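Long-range contacts in globin domain-containing protein (Pseudomonas aeruginosa, PDB 1TU9), which binds heme b through an axial histidine and, as a member of the globin family, may bind or carry oxygen, although its function is not established: residues D24-H29 with D96-A101; D7-S12 with D115-V120; N59-A64 with D119-G124. All coordinates share one frame; numbering follows the deposited sequence. Where two conformers were deposited one is given.

Interaction 1 (D24-H29 with D96-A101); sequences DDFYRH and DALLMA. With PPI (propanoic acid), chain C; EDO (1,2-ethanediol), chain E.
Phe26 turns the rim of its ring, rather than a face, against the backbone of helix segment 96-101: CE1 stands 3.5 Å from Leu98 N, which lies near the ring plane. CG is anti to the backbone N of Phe26 (chi1 170°), and the ring beyond it brings CE1 to within 3.7 Å of Ala97 CB as well.

The small residues on the second helix allow a close approach. The two segment axes come within 8.3 Å at 140°, nearer antiparallel than perpendicular. Ala97 and Ala101, one turn apart, both direct their methyls at the other helix. Ala97 CB meets His29 CB at 3.8 Å, while Ala101 CB lies 4.0 Å from Phe26 N.

The imidazole of His29 sits between two groups. Asp25 O of its own helix lies above one face, offset toward the rim; on the opposite face Met100 SD is 3.6 Å from the ring centroid and only 8° off the normal. Two conformers were deposited for Met100, and this sulfur-aromatic contact is described for one of them, so it is conditional. A hydrogen bond from His29 NE2 to Glu104 OE1 further limits rotation of the ring.

At another corner of the Phe26 ring, CE2 touches C3 of the bound propanoic acid at 3.6 Å. The side chain of Tyr27 leaves its helix away from segment 96-101, and its hydroxyl meets the same ligand, though the modelled separation is doubtfully short. The arrangement is the B/G helix packing of the globin fold, with Phe26 and Tyr27 of the first helix lining the propanoic acid pocket beside the heme.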
loop_
_atom_site.group_PDB
_atom_site.type_symbol
_atom_site.label_atom_id
_atom_site.label_comp_id
_atom_site.label_asym_id
_atom_site.label_seq_id
_atom_site.Cartn_x
_atom_site.Cartn_y
_atom_site.Cartn_z
ATOM N N ASP A 24 -7.378 7.247 -7.137
ATOM C CA ASP A 24 -8.809 7.406 -6.857
ATOM C C ASP A 24 -9.449 6.038 -6.666
ATOM O O ASP A 24 -10.218 5.805 -5.729
ATOM C CB ASP A 24 -9.545 8.087 -8.021
ATOM C CG ASP A 24 -9.188 9.533 -8.200
ATOM O OD1 ASP A 24 -8.662 10.175 -7.261
ATOM O OD2 ASP A 24 -9.464 10.092 -9.285
ATOM N N ASP A 25 -9.160 5.133 -7.588
ATOM C CA ASP A 25 -9.744 3.804 -7.538
ATOM C C ASP A 25 -9.242 3.017 -6.326
ATOM O O ASP A 25 -10.029 2.344 -5.669
ATOM C CB ASP A 25 -9.482 3.028 -8.831
ATOM C CG ASP A 25 -10.296 3.522 -9.983
ATOM O OD1 ASP A 25 -11.283 4.253 -9.761
ATOM O OD2 ASP A 25 -10.030 3.170 -11.142
ATOM N N PHE A 26 -7.956 3.115 -6.016
ATOM C CA PHE A 26 -7.432 2.470 -4.822
ATOM C C PHE A 26 -8.270 2.863 -3.600
ATOM O O PHE A 26 -8.755 1.998 -2.869
ATOM C CB PHE A 26 -5.974 2.832 -4.544
ATOM C CG PHE A 26 -5.545 2.346 -3.201
ATOM C CD1 PHE A 26 -5.294 1.003 -2.993
ATOM C CD2 PHE A 26 -5.565 3.190 -2.107
ATOM C CE1 PHE A 26 -4.992 0.526 -1.723
ATOM C CE2 PHE A 26 -5.268 2.726 -0.848
ATOM C CZ PHE A 26 -4.980 1.388 -0.655
ATOM N N TYR A 27 -8.425 4.163 -3.353
ATOM C CA TYR A 27 -9.147 4.586 -2.151
ATOM C C TYR A 27 -10.620 4.242 -2.212
ATOM O O TYR A 27 -11.198 3.898 -1.192
ATOM C CB TYR A 27 -8.914 6.074 -1.792
ATOM C CG TYR A 27 -7.612 6.237 -1.047
ATOM C CD1 TYR A 27 -6.488 6.758 -1.679
ATOM C CD2 TYR A 27 -7.476 5.798 0.265
ATOM C CE1 TYR A 27 -5.280 6.858 -1.020
ATOM C CE2 TYR A 27 -6.262 5.898 0.929
ATOM C CZ TYR A 27 -5.168 6.431 0.275
ATOM O OH TYR A 27 -3.949 6.519 0.900
ATOM N N ARG A 28 -11.229 4.280 -3.394
ATOM C CA ARG A 28 -12.614 3.865 -3.498
ATOM C C ARG A 28 -12.747 2.406 -3.040
ATOM O O ARG A 28 -13.630 2.058 -2.268
ATOM C CB ARG A 28 -13.150 4.050 -4.919
ATOM C CG ARG A 28 -14.571 3.576 -5.100
ATOM C CD ARG A 28 -15.189 4.000 -6.412
ATOM N NE ARG A 28 -14.350 3.705 -7.574
ATOM C CZ ARG A 28 -14.325 2.548 -8.221
ATOM N NH1 ARG A 28 -15.044 1.520 -7.805
ATOM N NH2 ARG A 28 -13.572 2.414 -9.295
ATOM N N HIS A 29 -11.853 1.548 -3.524
ATOM C CA HIS A 29 -11.927 0.139 -3.151
ATOM C C HIS A 29 -11.617 -0.069 -1.660
ATOM O O HIS A 29 -12.260 -0.861 -0.983
ATOM C CB HIS A 29 -10.941 -0.698 -3.951
ATOM C CG HIS A 29 -11.124 -0.618 -5.429
ATOM N ND1 HIS A 29 -12.356 -0.643 -6.042
ATOM C CD2 HIS A 29 -10.213 -0.576 -6.425
ATOM C CE1 HIS A 29 -12.191 -0.600 -7.356
ATOM N NE2 HIS A 29 -10.900 -0.546 -7.612
ATOM N N ASP A 96 -5.616 -5.995 -0.815
ATOM C CA ASP A 96 -6.654 -6.383 -1.762
ATOM C C ASP A 96 -7.078 -5.195 -2.641
ATOM O O ASP A 96 -7.278 -5.345 -3.839
ATOM C CB ASP A 96 -7.906 -6.912 -1.061
ATOM C CG ASP A 96 -7.716 -8.243 -0.391
ATOM O OD1 ASP A 96 -6.760 -8.968 -0.697
ATOM O OD2 ASP A 96 -8.544 -8.632 0.457
ATOM N N ALA A 97 -7.223 -4.017 -2.044
ATOM C CA ALA A 97 -7.648 -2.833 -2.779
ATOM C C ALA A 97 -6.573 -2.422 -3.784
ATOM O O ALA A 97 -6.881 -2.033 -4.924
ATOM C CB ALA A 97 -7.951 -1.701 -1.811
ATOM N N LEU A 98 -5.318 -2.534 -3.382
ATOM C CA LEU A 98 -4.200 -2.250 -4.264
ATOM C C LEU A 98 -4.183 -3.185 -5.459
ATOM O O LEU A 98 -4.041 -2.740 -6.603
ATOM C CB LEU A 98 -2.878 -2.321 -3.498
ATOM C CG LEU A 98 -1.616 -2.040 -4.325
ATOM C CD1 LEU A 98 -1.632 -0.669 -4.972
ATOM C CD2 LEU A 98 -0.384 -2.189 -3.441
ATOM N N LEU A 99 -4.342 -4.472 -5.216
ATOM C CA LEU A 99 -4.345 -5.432 -6.302
ATOM C C LEU A 99 -5.485 -5.194 -7.286
ATOM O O LEU A 99 -5.306 -5.361 -8.497
ATOM C CB LEU A 99 -4.356 -6.858 -5.752
ATOM C CG LEU A 99 -2.962 -7.429 -5.477
ATOM C CD1 LEU A 99 -2.281 -7.716 -6.802
ATOM C CD2 LEU A 99 -2.044 -6.540 -4.631
ATOM N N MET A 100 -6.641 -4.785 -6.782
ATOM C CA MET A 100 -7.761 -4.456 -7.656
ATOM C C MET A 100 -7.433 -3.231 -8.517
ATOM O O MET A 100 -7.688 -3.234 -9.721
ATOM C CB MET A 100 -9.017 -4.218 -6.824
ATOM C CG MET A 100 -10.294 -4.402 -7.584
ATOM S SD MET A 100 -11.703 -4.204 -6.490
ATOM C CE MET A 100 -12.978 -4.086 -7.694
ATOM N N ALA A 101 -6.853 -2.198 -7.909
ATOM C CA ALA A 101 -6.460 -0.992 -8.646
ATOM C C ALA A 101 -5.379 -1.286 -9.699
ATOM O O ALA A 101 -5.441 -0.770 -10.810
ATOM C CB ALA A 101 -6.001 0.080 -7.693
HETATM C C1 PPI C . -3.027 5.329 3.945
HETATM C C2 PPI C . -3.080 3.902 3.545
HETATM C C3 PPI C . -3.876 3.840 2.310
HETATM O O1 PPI C . -2.477 5.693 4.936
HETATM O O2 PPI C . -3.643 6.252 3.187
HETATM C C1 EDO E . -11.876 8.018 -3.090
HETATM O O1 EDO E . -10.932 8.018 -4.141
HETATM C C2 EDO E . -11.394 8.932 -1.988
HETATM O O2 EDO E . -11.273 10.249 -2.482
#

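Interaction 2 (D7-S12 with D115-V120); sequences DRVMQS and DAWRDV
Val9 and Trp117 make the main apolar contact, a CH-pi interaction in which one methyl of the valine lies over the indole. Val9 CG1 is 3.6 Å from the centroid of the six-membered ring and almost on its normal, and its distances to the six ring carbons are nearly equal, which places it over that ring rather than over the five-membered one. The valine forks at CB: CG1 is anti to the backbone N (chi1 167°) and takes the ring, while CG2 is directed at the helix backbone beside it. There CG2 packs 3.4 Å from Ala116 O and 3.8 Å from Val120 CG2. Toward the exposed margin, Arg8 CB rests 4.0 Å from Ala116 CB, so the arginine contributes the aliphatic start of its chain to the contact.

One hydrogen bond supplies the polar part. Trp117 NE1 donates to Ser12 OG at 2.9 Å with an N-H...O angle of 171°, and the oxygen lies in the indole plane, a straight in-plane bond at the ring edge. Ser12 OG is also hydrogen-bonded to Asp106 OD2, so this buried hydroxyl has two partners and the indole N-H is satisfied. Contact over the face, from Val9, and a bond at the edge, to Ser12, restrict the ring in two directions.

The segment axes approach to 8.8 Å and are inclined at 113°. This is the A/H packing of a globin: Trp117 also touches Leu98 and Val102 of helix 90-105 and Ile57 of helix 46-64, and Val9 reaches Val61 of helix 46-64.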
loop_
_atom_site.group_PDB
_atom_site.type_symbol
_atom_site.label_atom_id
_atom_site.label_comp_id
_atom_site.label_asym_id
_atom_site.label_seq_id
_atom_site.Cartn_x
_atom_site.Cartn_y
_atom_site.Cartn_z
ATOM N N ASP A 7 11.598 -5.519 -9.513
ATOM C CA ASP A 7 11.594 -4.939 -10.864
ATOM C C ASP A 7 10.216 -5.078 -11.513
ATOM O O ASP A 7 9.733 -4.155 -12.161
ATOM C CB ASP A 7 12.611 -5.645 -11.764
ATOM C CG ASP A 7 14.031 -5.249 -11.491
ATOM O OD1 ASP A 7 14.274 -4.178 -10.911
ATOM O OD2 ASP A 7 14.976 -5.966 -11.876
ATOM N N ARG A 8 9.580 -6.229 -11.365
ATOM C CA ARG A 8 8.254 -6.451 -11.925
ATOM C C ARG A 8 7.268 -5.444 -11.334
ATOM O O ARG A 8 6.445 -4.859 -12.050
ATOM C CB ARG A 8 7.767 -7.872 -11.630
ATOM C CG ARG A 8 8.672 -9.000 -12.038
ATOM C CD ARG A 8 8.019 -10.340 -11.927
ATOM N NE ARG A 8 7.088 -10.398 -13.027
ATOM C CZ ARG A 8 7.227 -11.097 -14.146
ATOM N NH1 ARG A 8 8.221 -11.962 -14.326
ATOM N NH2 ARG A 8 6.304 -10.959 -15.075
ATOM N N VAL A 9 7.341 -5.249 -10.025
ATOM C CA VAL A 9 6.484 -4.275 -9.376
ATOM C C VAL A 9 6.791 -2.852 -9.860
ATOM O O VAL A 9 5.871 -2.085 -10.114
ATOM C CB VAL A 9 6.597 -4.394 -7.852
ATOM C CG1 VAL A 9 5.966 -3.207 -7.141
ATOM C CG2 VAL A 9 5.954 -5.696 -7.385
ATOM N N MET A 10 8.058 -2.487 -9.996
ATOM C CA MET A 10 8.383 -1.145 -10.468
ATOM C C MET A 10 7.818 -0.917 -11.870
ATOM O O MET A 10 7.286 0.150 -12.156
ATOM C CB MET A 10 9.891 -0.894 -10.455
ATOM C CG MET A 10 10.438 -0.740 -9.060
ATOM S SD MET A 10 12.118 -0.163 -8.966
ATOM C CE MET A 10 13.032 -1.576 -9.582
ATOM N N GLN A 11 7.929 -1.905 -12.752
ATOM C CA GLN A 11 7.421 -1.752 -14.115
ATOM C C GLN A 11 5.913 -1.555 -14.085
ATOM O O GLN A 11 5.369 -0.664 -14.741
ATOM C CB GLN A 11 7.780 -2.982 -14.936
ATOM C CG GLN A 11 9.282 -3.127 -15.199
ATOM C CD GLN A 11 9.659 -4.444 -15.824
ATOM O OE1 GLN A 11 8.822 -5.096 -16.448
ATOM N NE2 GLN A 11 10.918 -4.838 -15.673
ATOM N N SER A 12 5.241 -2.369 -13.286
ATOM C CA SER A 12 3.793 -2.276 -13.132
ATOM C C SER A 12 3.371 -0.944 -12.511
ATOM O O SER A 12 2.432 -0.294 -12.987
ATOM C CB SER A 12 3.294 -3.446 -12.298
ATOM O OG SER A 12 1.921 -3.319 -11.988
ATOM N N ASP A 115 1.308 -11.601 -8.168
ATOM C CA ASP A 115 2.099 -12.285 -7.133
ATOM C C ASP A 115 3.328 -11.487 -6.733
ATOM O O ASP A 115 3.765 -11.521 -5.579
ATOM C CB ASP A 115 2.524 -13.683 -7.591
ATOM C CG ASP A 115 1.560 -14.750 -7.163
ATOM O OD1 ASP A 115 1.676 -15.886 -7.653
ATOM O OD2 ASP A 115 0.648 -14.554 -6.342
ATOM N N ALA A 116 3.913 -10.777 -7.684
ATOM C CA ALA A 116 5.038 -9.918 -7.354
ATOM C C ALA A 116 4.601 -8.779 -6.430
ATOM O O ALA A 116 5.281 -8.470 -5.464
ATOM C CB ALA A 116 5.696 -9.379 -8.619
ATOM N N TRP A 117 3.453 -8.174 -6.711
ATOM C CA TRP A 117 2.928 -7.140 -5.822
ATOM C C TRP A 117 2.688 -7.694 -4.421
ATOM O O TRP A 117 3.053 -7.068 -3.434
ATOM C CB TRP A 117 1.624 -6.552 -6.368
ATOM C CG TRP A 117 1.802 -5.433 -7.345
ATOM C CD1 TRP A 117 1.693 -5.485 -8.700
ATOM C CD2 TRP A 117 2.117 -4.079 -7.022
ATOM N NE1 TRP A 117 1.912 -4.240 -9.237
ATOM C CE2 TRP A 117 2.173 -3.356 -8.223
ATOM C CE3 TRP A 117 2.342 -3.394 -5.824
ATOM C CZ2 TRP A 117 2.428 -1.993 -8.261
ATOM C CZ3 TRP A 117 2.617 -2.050 -5.861
ATOM C CH2 TRP A 117 2.648 -1.357 -7.076
ATOM N N ARG A 118 2.061 -8.852 -4.325
ATOM C CA ARG A 118 1.768 -9.428 -3.013
ATOM C C ARG A 118 3.038 -9.732 -2.235
ATOM O O ARG A 118 3.118 -9.477 -1.035
ATOM C CB ARG A 118 0.842 -10.643 -3.153
ATOM C CG ARG A 118 -0.581 -10.199 -3.492
ATOM C CD ARG A 118 -1.658 -11.265 -3.407
ATOM N NE ARG A 118 -2.991 -10.689 -3.577
ATOM C CZ ARG A 118 -3.724 -10.151 -2.595
ATOM N NH1 ARG A 118 -3.291 -10.131 -1.338
ATOM N NH2 ARG A 118 -4.907 -9.631 -2.881
ATOM N N ASP A 119 4.047 -10.242 -2.925
ATOM C CA ASP A 119 5.327 -10.595 -2.310
ATOM C C ASP A 119 6.076 -9.339 -1.866
ATOM O O ASP A 119 6.485 -9.217 -0.703
ATOM C CB ASP A 119 6.106 -11.413 -3.347
ATOM C CG ASP A 119 7.433 -11.920 -2.874
ATOM O OD1 ASP A 119 7.958 -11.536 -1.797
ATOM O OD2 ASP A 119 8.048 -12.703 -3.617
ATOM N N VAL A 120 6.224 -8.388 -2.782
ATOM C CA VAL A 120 6.990 -7.183 -2.516
ATOM C C VAL A 120 6.308 -6.315 -1.452
ATOM O O VAL A 120 6.956 -5.837 -0.529
ATOM C CB VAL A 120 7.272 -6.392 -3.816
ATOM C CG1 VAL A 120 7.839 -5.008 -3.527
ATOM C CG2 VAL A 120 8.212 -7.201 -4.710
#

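Interaction 3 (N59-A64 with D119-G124); sequences NLVMYA and DVMGRG
The E/H helix crossing of the globin fold, beside the heme, brings Leu60 onto Gly124 and Met121. The segment axes cross almost perpendicularly, at 93°, with a closest approach of 8.7 Å. In one of its two deposited conformers, Leu60 lays CD1 over the bare backbone of Gly124, 3.8 Å from its CA; no side chain stands between them. CD2 of the same leucine meets Met121 SD at 3.8 Å.

Met121 starts out away from the opposite helix but is folded back by bends at chi2 (-71°) and chi3, and its CE ends 3.9 Å from Val61 CG2. Further along the crossing Ala64 CB packs on Val120 CG1 at 3.7 Å.

No direct hydrogen bond joins the segments; two waters do so instead. One donates to both Leu60 O and Val120 O, at 2.8 Å each, tying helix carbonyls together between the apolar side chains. The other, in the plane of the Tyr63 ring, is hydrogen-bonded to Tyr63 OH at 2.7 Å and donates to Arg123 O. The Arg123 guanidinium grips Asp119 OD1 side-on through NE and NH2, a salt bridge along its own helix.

Around the crossing, Met121 touches Trp94, Leu95 and Leu98 of helix 90-105, Val61 meets Met10 and Val120 meets Ala5 of helix 5-17, and Leu60 and Tyr63 lie against Leu72 of helix 70-78.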
loop_
_atom_site.group_PDB
_atom_site.type_symbol
_atom_site.label_atom_id
_atom_site.label_comp_id
_atom_site.label_asym_id
_atom_site.label_seq_id
_atom_site.Cartn_x
_atom_site.Cartn_y
_atom_site.Cartn_z
ATOM N N ASN A 59 8.281 3.878 -0.860
ATOM C CA ASN A 59 9.112 3.490 0.282
ATOM C C ASN A 59 9.115 1.977 0.505
ATOM O O ASN A 59 10.150 1.398 0.834
ATOM C CB ASN A 59 8.707 4.246 1.549
ATOM C CG ASN A 59 9.067 5.736 1.482
ATOM O OD1 ASN A 59 10.043 6.119 0.837
ATOM N ND2 ASN A 59 8.267 6.563 2.130
ATOM N N LEU A 60 7.972 1.328 0.302
ATOM C CA LEU A 60 7.902 -0.128 0.451
ATOM C C LEU A 60 8.725 -0.816 -0.647
ATOM O O LEU A 60 9.372 -1.834 -0.397
ATOM C CB LEU A 60 6.437 -0.620 0.467
ATOM C CG LEU A 60 5.990 -1.428 1.702
ATOM C CD1 LEU A 60 6.272 -0.694 2.962
ATOM C CD2 LEU A 60 4.516 -1.778 1.672
ATOM N N VAL A 61 8.713 -0.261 -1.856
ATOM C CA VAL A 61 9.537 -0.803 -2.939
ATOM C C VAL A 61 11.029 -0.593 -2.639
ATOM O O VAL A 61 11.826 -1.505 -2.812
ATOM C CB VAL A 61 9.151 -0.213 -4.292
ATOM C CG1 VAL A 61 10.141 -0.664 -5.354
ATOM C CG2 VAL A 61 7.716 -0.624 -4.649
ATOM N N MET A 62 11.400 0.582 -2.154
ATOM C CA MET A 62 12.803 0.838 -1.833
ATOM C C MET A 62 13.303 -0.114 -0.754
ATOM O O MET A 62 14.406 -0.640 -0.868
ATOM C CB MET A 62 13.011 2.293 -1.422
ATOM C CG MET A 62 12.854 3.264 -2.590
ATOM S SD MET A 62 13.429 4.921 -2.257
ATOM C CE MET A 62 12.310 5.384 -1.140
ATOM N N TYR A 63 12.491 -0.368 0.266
ATOM C CA TYR A 63 12.830 -1.365 1.279
ATOM C C TYR A 63 13.062 -2.730 0.624
ATOM O O TYR A 63 14.081 -3.379 0.887
ATOM C CB TYR A 63 11.725 -1.426 2.339
ATOM C CG TYR A 63 11.872 -2.577 3.288
ATOM C CD1 TYR A 63 12.785 -2.531 4.327
ATOM C CD2 TYR A 63 11.112 -3.717 3.142
ATOM C CE1 TYR A 63 12.901 -3.600 5.217
ATOM C CE2 TYR A 63 11.246 -4.788 4.011
ATOM C CZ TYR A 63 12.145 -4.723 5.038
ATOM O OH TYR A 63 12.284 -5.784 5.914
ATOM N N ALA A 64 12.183 -3.133 -0.284
ATOM C CA ALA A 64 12.285 -4.427 -0.948
ATOM C C ALA A 64 13.494 -4.524 -1.877
ATOM O O ALA A 64 13.894 -5.618 -2.243
ATOM C CB ALA A 64 11.007 -4.710 -1.722
ATOM N N ASP A 119 4.047 -10.242 -2.925
ATOM C CA ASP A 119 5.327 -10.595 -2.310
ATOM C C ASP A 119 6.076 -9.339 -1.866
ATOM O O ASP A 119 6.485 -9.217 -0.703
ATOM C CB ASP A 119 6.106 -11.413 -3.347
ATOM C CG ASP A 119 7.433 -11.920 -2.874
ATOM O OD1 ASP A 119 7.958 -11.536 -1.797
ATOM O OD2 ASP A 119 8.048 -12.703 -3.617
ATOM N N VAL A 120 6.224 -8.388 -2.782
ATOM C CA VAL A 120 6.990 -7.183 -2.516
ATOM C C VAL A 120 6.308 -6.315 -1.452
ATOM O O VAL A 120 6.956 -5.837 -0.529
ATOM C CB VAL A 120 7.272 -6.392 -3.816
ATOM C CG1 VAL A 120 7.839 -5.008 -3.527
ATOM C CG2 VAL A 120 8.212 -7.201 -4.710
ATOM N N MET A 121 5.008 -6.093 -1.571
ATOM C CA MET A 121 4.309 -5.322 -0.539
ATOM C C MET A 121 4.265 -6.070 0.788
ATOM O O MET A 121 4.385 -5.446 1.840
ATOM C CB MET A 121 2.885 -4.972 -0.962
ATOM C CG MET A 121 2.792 -4.097 -2.198
ATOM S SD MET A 121 3.340 -2.384 -1.935
ATOM C CE MET A 121 4.960 -2.448 -2.614
ATOM N N GLY A 122 4.107 -7.386 0.745
ATOM C CA GLY A 122 3.993 -8.175 1.963
ATOM C C GLY A 122 5.188 -8.066 2.875
ATOM O O GLY A 122 5.041 -8.113 4.096
ATOM N N ARG A 123 6.377 -7.883 2.313
ATOM C CA ARG A 123 7.588 -7.765 3.120
ATOM C C ARG A 123 7.539 -6.576 4.030
ATOM O O ARG A 123 7.859 -6.673 5.214
ATOM C CB ARG A 123 8.812 -7.568 2.243
ATOM C CG ARG A 123 9.034 -8.649 1.325
ATOM C CD ARG A 123 9.930 -8.273 0.224
ATOM N NE ARG A 123 9.828 -9.319 -0.738
ATOM C CZ ARG A 123 10.846 -9.781 -1.431
ATOM N NH1 ARG A 123 12.052 -9.264 -1.288
ATOM N NH2 ARG A 123 10.644 -10.760 -2.269
ATOM N N GLY A 124 7.172 -5.433 3.459
ATOM C CA GLY A 124 7.120 -4.199 4.209
ATOM C C GLY A 124 5.939 -4.180 5.151
ATOM O O GLY A 124 6.051 -3.706 6.280
HETATM O O HOH W 1 8.048 -3.827 1.048
HETATM O O HOH W 2 10.430 -7.702 5.861
#

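Interactions 2 and 3 are neighbours, their centres 9 Å apart, and both use helix 111-130. Val120 serves both, and Val9 CG1 lies 4.0 Å from Val61 CG2, so the apolar packing runs from one into the other. Interaction 1 lies 16 and 18 Å from them, centre to centre, on the opposite side of the chain's centre from interaction 3. Helix 90-105 joins it to both: Leu98 CD2 packs 3.8 Å from Trp117 CE3 and 3.9 Å from Met121 CG, and Asp96 forms a salt bridge with Arg118. The side chain of Phe26 (interaction 1) is about 7 Å from the heme, that of Leu60 (interaction 3) about 4 Å, and that of Trp117 (interaction 2) about 10 Å.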